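Local coordinates for protein peptide methionine sulfoxide reductase MsrA (Treponema denticola ATCC 35405, PDB 5FA9) that probably repairs oxidised proteins by reducing both the S and R forms of methionine sulfoxide to methionine through fused MsrA and MsrB parts, at the expense of thioredoxin, at residues I5-G9 against L68-Y72; D29-N34 against L129-A135; K160-D164 against D306-Y310; K191-R195 against I286-A290; D202-G208 against S221-D227. The protein carries 2 engineered substitutions. All coordinates share one frame; numbering follows the deposited sequence.

Contact 1 of 5, residues I5-G9 against L68-Y72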
# COMPACT_ATOMS: atom_id res chain seq x y z
N ILE B 5 -6.41 -0.06 -6.23
CA ILE B 5 -7.55 0.25 -7.09
C ILE B 5 -8.31 -1.05 -7.37
O ILE B 5 -7.72 -2.13 -7.38
CB ILE B 5 -7.10 0.92 -8.41
CG1 ILE B 5 -8.30 1.41 -9.22
CG2 ILE B 5 -6.22 -0.02 -9.22
CD1 ILE B 5 -9.06 2.54 -8.57
N TYR B 6 -9.62 -0.95 -7.59
CA TYR B 6 -10.44 -2.14 -7.80
C TYR B 6 -11.08 -2.11 -9.19
O TYR B 6 -11.79 -1.18 -9.54
CB TYR B 6 -11.52 -2.24 -6.72
CG TYR B 6 -10.97 -2.46 -5.33
CD1 TYR B 6 -10.41 -1.40 -4.60
CD2 TYR B 6 -11.00 -3.71 -4.73
CE1 TYR B 6 -9.90 -1.60 -3.33
CE2 TYR B 6 -10.50 -3.91 -3.46
CZ TYR B 6 -9.95 -2.86 -2.77
OH TYR B 6 -9.45 -3.06 -1.50
N LEU B 7 -10.81 -3.15 -9.97
CA LEU B 7 -11.25 -3.19 -11.36
C LEU B 7 -12.11 -4.42 -11.67
O LEU B 7 -11.68 -5.56 -11.47
CB LEU B 7 -10.05 -3.16 -12.30
CG LEU B 7 -9.12 -1.96 -12.15
CD1 LEU B 7 -7.92 -2.08 -13.08
CD2 LEU B 7 -9.87 -0.66 -12.40
N ALA B 8 -13.32 -4.18 -12.16
CA ALA B 8 -14.20 -5.25 -12.61
C ALA B 8 -14.29 -5.26 -14.13
O ALA B 8 -14.83 -4.34 -14.74
CB ALA B 8 -15.59 -5.09 -12.00
N GLY B 9 -13.74 -6.31 -14.74
CA GLY B 9 -13.72 -6.42 -16.19
C GLY B 9 -14.06 -7.81 -16.69
O GLY B 9 -13.34 -8.36 -17.53
N LEU B 68 -2.45 1.87 -15.47
CA LEU B 68 -3.32 0.79 -15.00
C LEU B 68 -4.70 0.87 -15.64
O LEU B 68 -5.27 -0.15 -16.02
CB LEU B 68 -3.44 0.81 -13.48
CG LEU B 68 -2.22 0.33 -12.69
CD1 LEU B 68 -2.53 0.33 -11.21
CD2 LEU B 68 -1.80 -1.06 -13.15
N LEU B 69 -5.23 2.08 -15.74
CA LEU B 69 -6.53 2.28 -16.36
C LEU B 69 -6.43 2.10 -17.87
O LEU B 69 -7.39 1.69 -18.53
CB LEU B 69 -7.08 3.67 -16.03
CG LEU B 69 -7.47 3.88 -14.56
CD1 LEU B 69 -8.04 5.27 -14.35
CD2 LEU B 69 -8.46 2.81 -14.12
N ALA B 70 -5.25 2.39 -18.42
CA ALA B 70 -4.99 2.17 -19.84
C ALA B 70 -5.00 0.67 -20.14
O ALA B 70 -5.59 0.24 -21.13
CB ALA B 70 -3.66 2.79 -20.24
N HIS B 71 -4.35 -0.11 -19.28
CA HIS B 71 -4.38 -1.57 -19.40
C HIS B 71 -5.80 -2.09 -19.26
O HIS B 71 -6.21 -3.00 -19.98
CB HIS B 71 -3.48 -2.22 -18.34
CG HIS B 71 -2.02 -2.12 -18.63
ND1 HIS B 71 -1.41 -2.83 -19.65
CD2 HIS B 71 -1.04 -1.40 -18.04
CE1 HIS B 71 -0.12 -2.55 -19.67
NE2 HIS B 71 0.13 -1.68 -18.71
N TYR B 72 -6.54 -1.52 -18.32
CA TYR B 72 -7.91 -1.94 -18.04
C TYR B 72 -8.82 -1.78 -19.26
O TYR B 72 -9.53 -2.71 -19.63
CB TYR B 72 -8.47 -1.16 -16.85
CG TYR B 72 -9.94 -1.39 -16.61
CD1 TYR B 72 -10.40 -2.60 -16.11
CD2 TYR B 72 -10.87 -0.38 -16.85
CE1 TYR B 72 -11.75 -2.81 -15.88
CE2 TYR B 72 -12.22 -0.59 -16.62
CZ TYR B 72 -12.65 -1.81 -16.14
OH TYR B 72 -13.99 -2.01 -15.91
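Tyr72 OH donates a hydrogen bond to the backbone oxygen of Ala8, at 2.7 Å the one polar link between this strand and helix. The donor stands 44° above the carbonyl plane, while Ala8 O itself lies at the edge of the phenol, close to the ring plane. Leu7 works on the same ring from another direction: its CD2 methyl sits over one face, shifted toward the rim, while Leu7 CB lies 3.9 Å from Tyr72 CD1. CD1, the other methyl of Leu7, reaches Tyr72 CB, also at 3.9 Å. Because Tyr72 carries its CG anti to the backbone N (chi1 172°), the ring swings off the helix toward Gly9, whose CA passes 4.1 Å from Tyr72 CE1. Further back along both elements the meeting is methyl to methyl: Leu7 CD2 with Leu69 CD2 at 4.1 Å, their side chains crossing near a right angle, and Ile5 CG2 with Leu68 CD1 at 4.2 Å. The axes of strand 5-8 and helix 68-72 run almost parallel, 10.5 Å apart, a spacing usual for a helix laid on a sheet. Strand 2-8 is an inner strand of the MsrA sheet, hydrogen-bonded to strands 51-59 and 95-98. Phe19 of helix 12-19 packs on Leu7, Leu68 and Tyr72, and Ile96 of strand 95-98 touches Leu7, Leu69 and Tyr72.

Contact 2 of 5, residues D29-N34 against L129-A135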
# COMPACT_ATOMS: atom_id res chain seq x y z
N ASP B 29 -5.93 -9.74 -5.92
CA ASP B 29 -6.92 -10.59 -5.27
C ASP B 29 -8.25 -10.53 -6.01
O ASP B 29 -8.73 -9.45 -6.34
CB ASP B 29 -7.12 -10.19 -3.81
CG ASP B 29 -5.84 -10.24 -3.00
OD1 ASP B 29 -5.33 -11.36 -2.77
OD2 ASP B 29 -5.35 -9.17 -2.60
N THR B 30 -8.85 -11.69 -6.25
CA THR B 30 -10.14 -11.76 -6.91
C THR B 30 -11.26 -11.74 -5.88
O THR B 30 -11.12 -12.29 -4.79
CB THR B 30 -10.27 -13.02 -7.78
OG1 THR B 30 -10.05 -14.18 -6.98
CG2 THR B 30 -9.25 -12.99 -8.90
N GLY B 31 -12.37 -11.10 -6.23
CA GLY B 31 -13.49 -10.98 -5.31
C GLY B 31 -14.76 -10.43 -5.93
O GLY B 31 -14.87 -10.31 -7.15
N TYR B 32 -15.72 -10.10 -5.07
CA TYR B 32 -17.03 -9.63 -5.51
C TYR B 32 -17.35 -8.28 -4.88
O TYR B 32 -17.40 -8.15 -3.66
CB TYR B 32 -18.10 -10.66 -5.16
CG TYR B 32 -17.70 -12.09 -5.47
CD1 TYR B 32 -17.86 -12.61 -6.74
CD2 TYR B 32 -17.15 -12.91 -4.49
CE1 TYR B 32 -17.49 -13.91 -7.03
CE2 TYR B 32 -16.78 -14.21 -4.76
CZ TYR B 32 -16.95 -14.70 -6.04
OH TYR B 32 -16.58 -16.00 -6.32
N ALA B 33 -17.56 -7.27 -5.72
CA ALA B 33 -17.70 -5.90 -5.25
C ALA B 33 -19.11 -5.33 -5.43
O ALA B 33 -19.76 -5.58 -6.44
CB ALA B 33 -16.69 -5.01 -5.94
N ASN B 34 -19.54 -4.55 -4.44
CA ASN B 34 -20.83 -3.85 -4.47
C ASN B 34 -22.01 -4.75 -4.80
O ASN B 34 -22.88 -4.99 -3.95
CB ASN B 34 -20.77 -2.69 -5.48
CG ASN B 34 -19.95 -1.53 -4.97
OD1 ASN B 34 -19.14 -1.67 -4.06
ND2 ASN B 34 -20.15 -0.36 -5.57
N LEU B 129 -16.00 2.10 -3.80
CA LEU B 129 -16.12 0.73 -3.32
C LEU B 129 -16.80 0.74 -1.96
O LEU B 129 -16.36 1.45 -1.05
CB LEU B 129 -14.75 0.06 -3.23
CG LEU B 129 -14.78 -1.43 -2.92
CD1 LEU B 129 -15.43 -2.21 -4.06
CD2 LEU B 129 -13.38 -1.95 -2.63
N LYS B 130 -17.86 -0.04 -1.81
CA LYS B 130 -18.59 -0.01 -0.55
C LYS B 130 -18.51 -1.38 0.13
O LYS B 130 -18.52 -1.48 1.35
CB LYS B 130 -20.03 0.41 -0.78
CG LYS B 130 -20.56 1.31 0.31
CD LYS B 130 -19.86 2.66 0.18
CE LYS B 130 -19.91 3.48 1.46
NZ LYS B 130 -19.04 4.69 1.39
N HIS B 131 -18.41 -2.43 -0.68
CA HIS B 131 -18.11 -3.78 -0.19
C HIS B 131 -17.26 -4.55 -1.19
O HIS B 131 -17.44 -4.42 -2.40
CB HIS B 131 -19.39 -4.57 0.10
CG HIS B 131 -20.20 -4.04 1.25
ND1 HIS B 131 -19.64 -3.30 2.27
CD2 HIS B 131 -21.51 -4.15 1.54
CE1 HIS B 131 -20.58 -2.98 3.14
NE2 HIS B 131 -21.72 -3.48 2.72
N PHE B 132 -16.35 -5.37 -0.67
CA PHE B 132 -15.54 -6.26 -1.49
C PHE B 132 -15.34 -7.59 -0.79
O PHE B 132 -14.58 -7.68 0.17
CB PHE B 132 -14.18 -5.62 -1.82
CG PHE B 132 -13.27 -6.49 -2.63
CD1 PHE B 132 -13.40 -6.55 -4.01
CD2 PHE B 132 -12.29 -7.25 -2.03
CE1 PHE B 132 -12.57 -7.35 -4.77
CE2 PHE B 132 -11.45 -8.05 -2.78
CZ PHE B 132 -11.59 -8.10 -4.15
N ILE B 133 -16.03 -8.62 -1.27
CA ILE B 133 -15.97 -9.93 -0.64
C ILE B 133 -14.90 -10.80 -1.31
O ILE B 133 -15.01 -11.14 -2.48
CB ILE B 133 -17.33 -10.65 -0.71
CG1 ILE B 133 -18.39 -9.84 0.03
CG2 ILE B 133 -17.22 -12.05 -0.13
CD1 ILE B 133 -19.81 -10.29 -0.24
N LEU B 134 -13.87 -11.14 -0.54
CA LEU B 134 -12.75 -11.93 -1.04
C LEU B 134 -13.21 -13.31 -1.50
O LEU B 134 -13.89 -14.03 -0.76
CB LEU B 134 -11.67 -12.07 0.03
CG LEU B 134 -10.31 -12.60 -0.41
CD1 LEU B 134 -9.68 -11.68 -1.45
CD2 LEU B 134 -9.39 -12.77 0.79
N ALA B 135 -12.83 -13.68 -2.72
CA ALA B 135 -13.19 -14.98 -3.27
C ALA B 135 -12.37 -16.09 -2.62
O ALA B 135 -11.36 -15.82 -1.96
CB ALA B 135 -12.99 -15.00 -4.78
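Tyr32 and Ile133 form an antiparallel hydrogen-bonded pair, Tyr32 N to Ile133 O at 2.9 Å and Ile133 N to Tyr32 O at 2.8 Å. The backbone pairing goes on at both ends, with Ala135 N bonding to Thr30 O at 3.0 Å and Asn34 N to His131 O at 2.9 Å. Beyond these a side chain takes over: Asn34 OD1 receives Lys130 N at 3.1 Å, nearly straight at 168°, and Asn34 ND2 goes to Glu127 OE1. In the non-hydrogen-bonded pair Ala33-Phe132, Ala33 CA brings its hydrogen to His131 O.

The apolar contacts fall on two faces. On one, Ala33 CB meets the edge of the Phe132 ring and touches Leu129 CD1 at 3.6 Å. Phe132, its CG anti to the backbone N (chi1 178°), reaches back across the neighbouring strand, so that CZ lies 3.6 Å from Gly31 CA, where no side chain intervenes. On the other face Tyr32 CE2 rests 3.9 Å from Ala135 CB.

Strand 132-134 is outermost on this flank of the sheet within the chain, and the second subunit meets it and the loop before it: Lys130 makes backbone hydrogen bonds there, and Leu134 packs on Asp273 of that subunit. Backbone bonding thus carries most of the polar load, as expected where a short edge strand completes a sheet, and it sets Tyr32 beside His139 of the pocket that binds the dithiane.

Contact 3 of 5, residues K160-D164 against D306-Y310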
# COMPACT_ATOMS: atom_id res chain seq x y z
N LYS B 160 3.12 -7.59 -24.38
CA LYS B 160 3.13 -6.91 -25.67
C LYS B 160 2.88 -5.42 -25.46
O LYS B 160 2.34 -5.03 -24.43
CB LYS B 160 2.08 -7.52 -26.61
CG LYS B 160 2.41 -8.94 -27.05
CD LYS B 160 1.28 -9.55 -27.86
CE LYS B 160 1.64 -10.95 -28.32
NZ LYS B 160 0.55 -11.57 -29.13
N PRO B 161 3.28 -4.58 -26.43
CA PRO B 161 3.14 -3.12 -26.28
C PRO B 161 1.71 -2.67 -25.97
O PRO B 161 0.76 -3.12 -26.59
CB PRO B 161 3.58 -2.59 -27.65
CG PRO B 161 4.55 -3.60 -28.14
CD PRO B 161 4.01 -4.93 -27.66
N LEU B 162 1.59 -1.77 -24.99
CA LEU B 162 0.30 -1.22 -24.60
C LEU B 162 -0.23 -0.27 -25.67
O LEU B 162 -1.43 -0.19 -25.90
CB LEU B 162 0.42 -0.49 -23.26
CG LEU B 162 -0.84 0.18 -22.70
CD1 LEU B 162 -1.97 -0.82 -22.58
CD2 LEU B 162 -0.55 0.82 -21.35
N TYR B 163 0.69 0.44 -26.33
CA TYR B 163 0.32 1.41 -27.35
C TYR B 163 0.92 1.04 -28.71
O TYR B 163 1.80 0.18 -28.80
CB TYR B 163 0.78 2.81 -26.95
CG TYR B 163 0.20 3.28 -25.64
CD1 TYR B 163 -1.13 3.68 -25.54
CD2 TYR B 163 0.98 3.33 -24.49
CE1 TYR B 163 -1.66 4.11 -24.35
CE2 TYR B 163 0.45 3.76 -23.29
CZ TYR B 163 -0.87 4.15 -23.22
OH TYR B 163 -1.40 4.59 -22.03
N ASP B 164 0.43 1.69 -29.76
CA ASP B 164 0.95 1.49 -31.10
C ASP B 164 2.42 1.90 -31.18
O ASP B 164 2.76 3.07 -31.04
CB ASP B 164 0.13 2.29 -32.12
CG ASP B 164 0.56 2.03 -33.55
OD1 ASP B 164 1.18 0.98 -33.81
OD2 ASP B 164 0.29 2.89 -34.41
N ASP B 306 -2.63 9.46 -27.18
CA ASP B 306 -2.84 8.42 -26.18
C ASP B 306 -2.07 8.68 -24.89
O ASP B 306 -2.32 8.03 -23.87
CB ASP B 306 -2.43 7.06 -26.75
CG ASP B 306 -3.38 6.57 -27.83
OD1 ASP B 306 -4.47 7.16 -27.97
OD2 ASP B 306 -3.04 5.60 -28.53
N TYR B 307 -1.15 9.64 -24.92
CA TYR B 307 -0.26 9.89 -23.79
C TYR B 307 -0.63 11.15 -23.01
O TYR B 307 0.11 11.56 -22.11
CB TYR B 307 1.19 9.97 -24.27
CG TYR B 307 1.68 8.71 -24.95
CD1 TYR B 307 2.21 7.67 -24.21
CD2 TYR B 307 1.59 8.57 -26.33
CE1 TYR B 307 2.66 6.51 -24.83
CE2 TYR B 307 2.03 7.41 -26.95
CZ TYR B 307 2.56 6.39 -26.20
OH TYR B 307 3.01 5.24 -26.81
N LEU B 308 -1.75 11.76 -23.36
CA LEU B 308 -2.21 12.97 -22.68
C LEU B 308 -2.44 12.82 -21.17
O LEU B 308 -2.05 13.70 -20.40
CB LEU B 308 -3.50 13.49 -23.34
CG LEU B 308 -3.40 13.91 -24.81
CD1 LEU B 308 -4.76 14.36 -25.33
CD2 LEU B 308 -2.36 15.00 -25.00
N PRO B 309 -3.07 11.71 -20.72
CA PRO B 309 -3.30 11.60 -19.27
C PRO B 309 -2.02 11.53 -18.43
O PRO B 309 -2.07 11.82 -17.24
CB PRO B 309 -4.10 10.30 -19.14
CG PRO B 309 -4.77 10.15 -20.45
CD PRO B 309 -3.77 10.63 -21.44
N TYR B 310 -0.91 11.13 -19.03
CA TYR B 310 0.36 11.06 -18.30
C TYR B 310 0.90 12.46 -18.00
O TYR B 310 1.70 12.64 -17.09
CB TYR B 310 1.39 10.25 -19.09
CG TYR B 310 1.01 8.79 -19.26
CD1 TYR B 310 1.03 7.92 -18.17
CD2 TYR B 310 0.64 8.29 -20.49
CE1 TYR B 310 0.68 6.59 -18.32
CE2 TYR B 310 0.29 6.96 -20.65
CZ TYR B 310 0.31 6.12 -19.56
OH TYR B 310 -0.03 4.79 -19.72
O HOH W 1 -3.79 6.05 -22.32
O HOH W 2 2.02 5.12 -29.31
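The phenol of Tyr163 is met on a face by the edge of Tyr307, a tilted edge-to-face contact with ring centroids 4.7 Å apart and planes at 50°. Leu162 CG, from the adjoining residue, lies over the opposite face of the same ring, displaced toward its rim. Tyr163 carries CG anti to its carbonyl carbon (chi1 -58°), which sends the ring toward segment 306-310. Tyr310 stays out of the stacking: its OH arrives at the edge of Tyr163 near the ring plane, and Tyr163 OH in turn lies at the edge of Tyr310. The two hydroxyls share a hydrogen bond of 2.7 Å in which either may be the donor.

Tyr163 OH has a second partner, a water 2.8 Å away, which donates to the backbone oxygen of Asp306. Another water lies in the plane of the Tyr307 ring, hydrogen-bonded to Tyr307 OH at 2.7 Å and donating to Asp164 O. Tyr307 runs past Tyr163 in the opposite sense, which brings Tyr307 OH within 3.3 Å of Tyr163 CB. Asp306 touches the ring through carbon, CB to Tyr163 CD1 at 3.8 Å, with its carboxylate plane 33° from that of the ring; Asp306 OD1 forms a salt bridge with Lys117.

Segment 160-164 belongs to the long loop between helices 142-145 and 173-179, consistent with the linker region of this MsrA-MsrB fusion. Helix 65-74 of the MsrA part borders both segments, with Ala70 against Tyr163, His71 against Leu162 and Glu67 against Tyr310, while Phe113 of helix 104-115 packs on Leu308 and Pro309.

Contact 4 of 5, residues K191-R195 against I286-A290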
# COMPACT_ATOMS: atom_id res chain seq x y z
N LYS B 191 27.07 5.66 -25.26
CA LYS B 191 26.90 5.76 -23.81
C LYS B 191 27.62 6.96 -23.19
O LYS B 191 28.00 6.92 -22.02
CB LYS B 191 27.39 4.48 -23.12
CG LYS B 191 26.83 3.19 -23.69
CD LYS B 191 27.31 2.00 -22.88
CE LYS B 191 27.30 0.72 -23.70
NZ LYS B 191 28.14 -0.34 -23.06
N ALA B 192 27.80 8.02 -23.97
CA ALA B 192 28.46 9.22 -23.46
C ALA B 192 27.55 9.96 -22.49
O ALA B 192 26.37 9.65 -22.37
CB ALA B 192 28.87 10.13 -24.61
N THR B 193 28.12 10.94 -21.80
CA THR B 193 27.36 11.75 -20.86
C THR B 193 27.61 13.23 -21.10
O THR B 193 28.74 13.71 -20.99
CB THR B 193 27.71 11.40 -19.40
OG1 THR B 193 27.32 10.05 -19.12
CG2 THR B 193 26.99 12.34 -18.44
N GLU B 194 26.54 13.96 -21.43
CA GLU B 194 26.64 15.40 -21.65
C GLU B 194 27.10 16.09 -20.37
O GLU B 194 26.81 15.63 -19.27
CB GLU B 194 25.29 15.95 -22.11
CG GLU B 194 24.21 15.92 -21.04
CD GLU B 194 22.84 16.30 -21.57
OE1 GLU B 194 22.65 16.30 -22.80
OE2 GLU B 194 21.94 16.57 -20.74
N ARG B 195 27.82 17.20 -20.52
CA ARG B 195 28.30 17.93 -19.35
C ARG B 195 27.12 18.60 -18.65
O ARG B 195 26.17 19.03 -19.31
CB ARG B 195 29.36 18.96 -19.73
CG ARG B 195 30.15 18.62 -20.99
CD ARG B 195 31.24 19.64 -21.28
NE ARG B 195 30.83 21.02 -20.98
CZ ARG B 195 31.33 21.74 -19.99
NH1 ARG B 195 32.25 21.22 -19.18
NH2 ARG B 195 30.91 22.98 -19.79
N ILE B 286 18.74 11.67 -16.74
CA ILE B 286 18.72 11.43 -18.18
C ILE B 286 19.34 12.58 -18.96
O ILE B 286 19.05 13.74 -18.69
CB ILE B 286 17.27 11.20 -18.68
CG1 ILE B 286 16.57 10.14 -17.83
CG2 ILE B 286 17.26 10.82 -20.15
CD1 ILE B 286 17.22 8.77 -17.91
N ASN B 287 20.20 12.24 -19.91
CA ASN B 287 20.78 13.25 -20.80
C ASN B 287 19.71 13.89 -21.67
O ASN B 287 18.92 13.20 -22.31
CB ASN B 287 21.87 12.62 -21.68
CG ASN B 287 23.01 12.03 -20.87
OD1 ASN B 287 23.90 12.75 -20.42
ND2 ASN B 287 22.99 10.72 -20.70
N GLY B 288 19.68 15.22 -21.68
CA GLY B 288 18.75 15.96 -22.51
C GLY B 288 18.93 15.68 -23.99
O GLY B 288 17.97 15.71 -24.76
N ALA B 289 20.17 15.41 -24.38
CA ALA B 289 20.51 15.12 -25.78
C ALA B 289 19.82 13.86 -26.28
O ALA B 289 19.65 13.67 -27.48
CB ALA B 289 22.02 15.00 -25.94
N ALA B 290 19.43 12.99 -25.35
CA ALA B 290 18.77 11.74 -25.70
C ALA B 290 17.25 11.92 -25.81
O ALA B 290 16.54 10.99 -26.19
CB ALA B 290 19.09 10.66 -24.67
O HOH W 3 24.82 8.99 -19.30
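Glu194 OE2 accepts the backbone N-H of Gly288 at 2.8 Å, and Ala289 N donates to the other oxygen, Glu194 OE1, at 3.1 Å. One carboxylate therefore takes two successive N-H groups at the start of the 3-10 segment 288-290, the turn between strands 283-286 and 291-295 of the MsrB (SelR) domain. The bonds differ in approach: Ala289 N comes to the syn side of OE1, whereas Gly288 N meets OE2 from 41° above the carboxylate plane. Glu194 gets there with CG lodged between its own backbone N and carbonyl carbon (chi1 69°) and the rest of the chain extended. The two N-H dipoles would probably help keep the buried acid ionised.

Asn287 and Glu194 lie alongside each other, pointing opposite ways, the amide plane almost perpendicular to the carboxylate, and Asn287 returns the link: Asn287 OD1 receives Glu194 N at 3.1 Å, with the donor 43° out of the amide carbonyl plane. ND2 of Asn287 is held by Leu268 O on strand 267-272, which fixes the flip of the amide. Trp232 packs on both Thr193 and Asn287. A water joins these last two residues, accepting from Asn287 ND2 at 2.9 Å and lying 2.7 Å from Thr193 OG1.

Contact 5 of 5, residues D202-G208 against S221-D227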
# COMPACT_ATOMS: atom_id res chain seq x y z
N ASP B 202 17.42 20.98 -18.97
CA ASP B 202 17.81 20.96 -17.56
C ASP B 202 16.90 21.85 -16.73
O ASP B 202 16.13 21.36 -15.90
CB ASP B 202 19.27 21.40 -17.40
CG ASP B 202 19.74 21.35 -15.96
OD1 ASP B 202 19.39 20.38 -15.26
OD2 ASP B 202 20.45 22.28 -15.53
N LYS B 203 16.98 23.16 -16.95
CA LYS B 203 16.06 24.09 -16.32
C LYS B 203 14.85 24.29 -17.23
O LYS B 203 14.80 25.24 -18.00
CB LYS B 203 16.74 25.42 -16.02
CG LYS B 203 18.08 25.29 -15.30
CD LYS B 203 17.92 24.56 -13.98
CE LYS B 203 19.27 24.37 -13.30
NZ LYS B 203 19.24 23.28 -12.29
N PHE B 204 13.89 23.38 -17.13
CA PHE B 204 12.77 23.33 -18.05
C PHE B 204 11.56 22.66 -17.39
O PHE B 204 11.70 21.59 -16.79
CB PHE B 204 13.18 22.59 -19.33
CG PHE B 204 12.23 22.76 -20.48
CD1 PHE B 204 12.33 23.86 -21.32
CD2 PHE B 204 11.25 21.82 -20.73
CE1 PHE B 204 11.47 24.01 -22.38
CE2 PHE B 204 10.38 21.97 -21.79
CZ PHE B 204 10.49 23.07 -22.62
N ASP B 205 10.39 23.28 -17.50
CA ASP B 205 9.23 22.81 -16.75
C ASP B 205 7.93 22.92 -17.57
O ASP B 205 6.83 22.87 -17.01
CB ASP B 205 9.10 23.60 -15.43
CG ASP B 205 8.12 22.96 -14.46
OD1 ASP B 205 8.06 21.71 -14.41
OD2 ASP B 205 7.41 23.70 -13.74
N ALA B 206 8.04 23.05 -18.87
CA ALA B 206 6.86 23.13 -19.70
C ALA B 206 6.13 21.81 -19.70
O ALA B 206 6.70 20.80 -19.46
CB ALA B 206 7.23 23.57 -21.10
N GLU B 207 4.83 21.84 -19.94
CA GLU B 207 4.02 20.63 -19.94
C GLU B 207 4.11 19.90 -21.27
O GLU B 207 4.00 20.50 -22.34
CB GLU B 207 2.56 20.97 -19.63
CG GLU B 207 2.33 21.54 -18.25
CD GLU B 207 0.86 21.79 -17.96
OE1 GLU B 207 0.25 20.97 -17.23
OE2 GLU B 207 0.32 22.79 -18.46
N GLY B 208 4.31 18.59 -21.19
CA GLY B 208 4.45 17.76 -22.37
C GLY B 208 5.18 16.47 -22.04
O GLY B 208 5.41 16.15 -20.88
N SER B 221 7.40 11.92 -18.63
CA SER B 221 6.39 12.98 -18.60
C SER B 221 6.88 14.18 -17.80
O SER B 221 7.65 14.04 -16.85
CB SER B 221 5.08 12.45 -18.00
OG SER B 221 4.15 13.50 -17.82
N SER B 222 6.44 15.37 -18.20
CA SER B 222 6.80 16.60 -17.50
C SER B 222 6.28 16.60 -16.07
O SER B 222 6.80 17.31 -15.21
CB SER B 222 6.26 17.82 -18.25
OG SER B 222 4.85 17.76 -18.38
N LEU B 223 5.24 15.81 -15.82
CA LEU B 223 4.63 15.72 -14.50
C LEU B 223 5.57 15.07 -13.49
O LEU B 223 5.48 15.31 -12.29
CB LEU B 223 3.32 14.93 -14.57
CG LEU B 223 2.48 14.84 -13.30
CD1 LEU B 223 2.02 16.22 -12.85
CD2 LEU B 223 1.29 13.92 -13.50
N ASN B 224 6.50 14.26 -13.99
CA ASN B 224 7.43 13.53 -13.13
C ASN B 224 8.80 14.18 -13.08
O ASN B 224 9.72 13.66 -12.46
CB ASN B 224 7.55 12.09 -13.60
CG ASN B 224 6.21 11.38 -13.67
OD1 ASN B 224 5.45 11.37 -12.71
ND2 ASN B 224 5.91 10.80 -14.83
N LYS B 225 8.93 15.33 -13.74
CA LYS B 225 10.20 16.04 -13.82
C LYS B 225 10.40 16.96 -12.63
O LYS B 225 9.46 17.59 -12.15
CB LYS B 225 10.27 16.84 -15.12
CG LYS B 225 11.65 17.38 -15.46
CD LYS B 225 11.66 18.00 -16.84
CE LYS B 225 13.07 18.35 -17.28
NZ LYS B 225 13.67 19.42 -16.44
N TYR B 226 11.64 17.03 -12.14
CA TYR B 226 11.97 17.91 -11.02
C TYR B 226 13.44 18.33 -11.07
O TYR B 226 14.23 17.77 -11.82
CB TYR B 226 11.67 17.22 -9.69
CG TYR B 226 12.69 16.19 -9.28
CD1 TYR B 226 12.72 14.93 -9.86
CD2 TYR B 226 13.63 16.47 -8.29
CE1 TYR B 226 13.66 13.98 -9.49
CE2 TYR B 226 14.57 15.53 -7.91
CZ TYR B 226 14.58 14.29 -8.51
OH TYR B 226 15.52 13.36 -8.12
N ASP B 227 13.79 19.33 -10.26
CA ASP B 227 15.15 19.84 -10.23
C ASP B 227 15.98 19.13 -9.16
O ASP B 227 15.81 19.39 -7.97
CB ASP B 227 15.15 21.35 -9.98
CG ASP B 227 16.46 22.02 -10.37
OD1 ASP B 227 17.53 21.38 -10.23
OD2 ASP B 227 16.43 23.19 -10.81
O HOH W 4 8.13 19.56 -15.98
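Ser222 holds OG between its own backbone N and carbonyl carbon (chi1 59°), where the oxygen accepts Gly208 N at 3.0 Å. Lys225 instead runs out extended and turns only at its last torsion (chi4 -65°), which brings NZ to the backbone of Asp202 and Phe204. Both lie in the MsrB (SelR) domain, where an ST turn, with Ser221 OG taking Leu223 N at 3.2 Å, bends the chain after strand 218-221; the same OG also bonds to Tyr310 O.

The Ser222 end is a two-way exchange, since Ser222 N donates back to Gly208 O at 3.0 Å, nearly straight down the carbonyl bond. Across the middle, Lys225 NZ meets Phe204 O at 3.0 Å in the carbonyl plane, on a lone pair, and makes a weak bond with Asp202 O. Tyr201 O is its third backbone acceptor, so the ammonium collects three carbonyls of the loop, those of Tyr201, Asp202 and Phe204; the carboxylates of Asp202 and Asp205, not in contact, may add some electrostatic support. A water ties Asp205 OD1 to Ser222 O, donating to both. Phe204 packs its ring edge-to-face with Phe293, and Val311 of helix 308-311 touches Ser222. At the exposed far end is a salt bridge: Lys203 NZ lies 3.2 Å from Asp227 OD2, on the syn side and 20° out of the carboxylate plane.

Contact 1 lies in the buried core of the MsrA part, held by apolar side chains and a single hydrogen bond. Contact 2 works on the same sheet but at its rim, where backbone bonds dominate; the two meet through Tyr6, which packs on Leu129 and Phe132. Contact 3 lies near the centre of the molecule and relies on aromatic rings and waters, touching contact 1 through Ala70 and contact 5 through Tyr310 O and Ser221 OG. Contacts 4 and 5 belong to the MsrB part and are partly buried loop meetings without regular strand pairing: the first depends on a buried carboxylate, the second on a serine-backbone exchange and on lysines, one of them in a surface salt bridge.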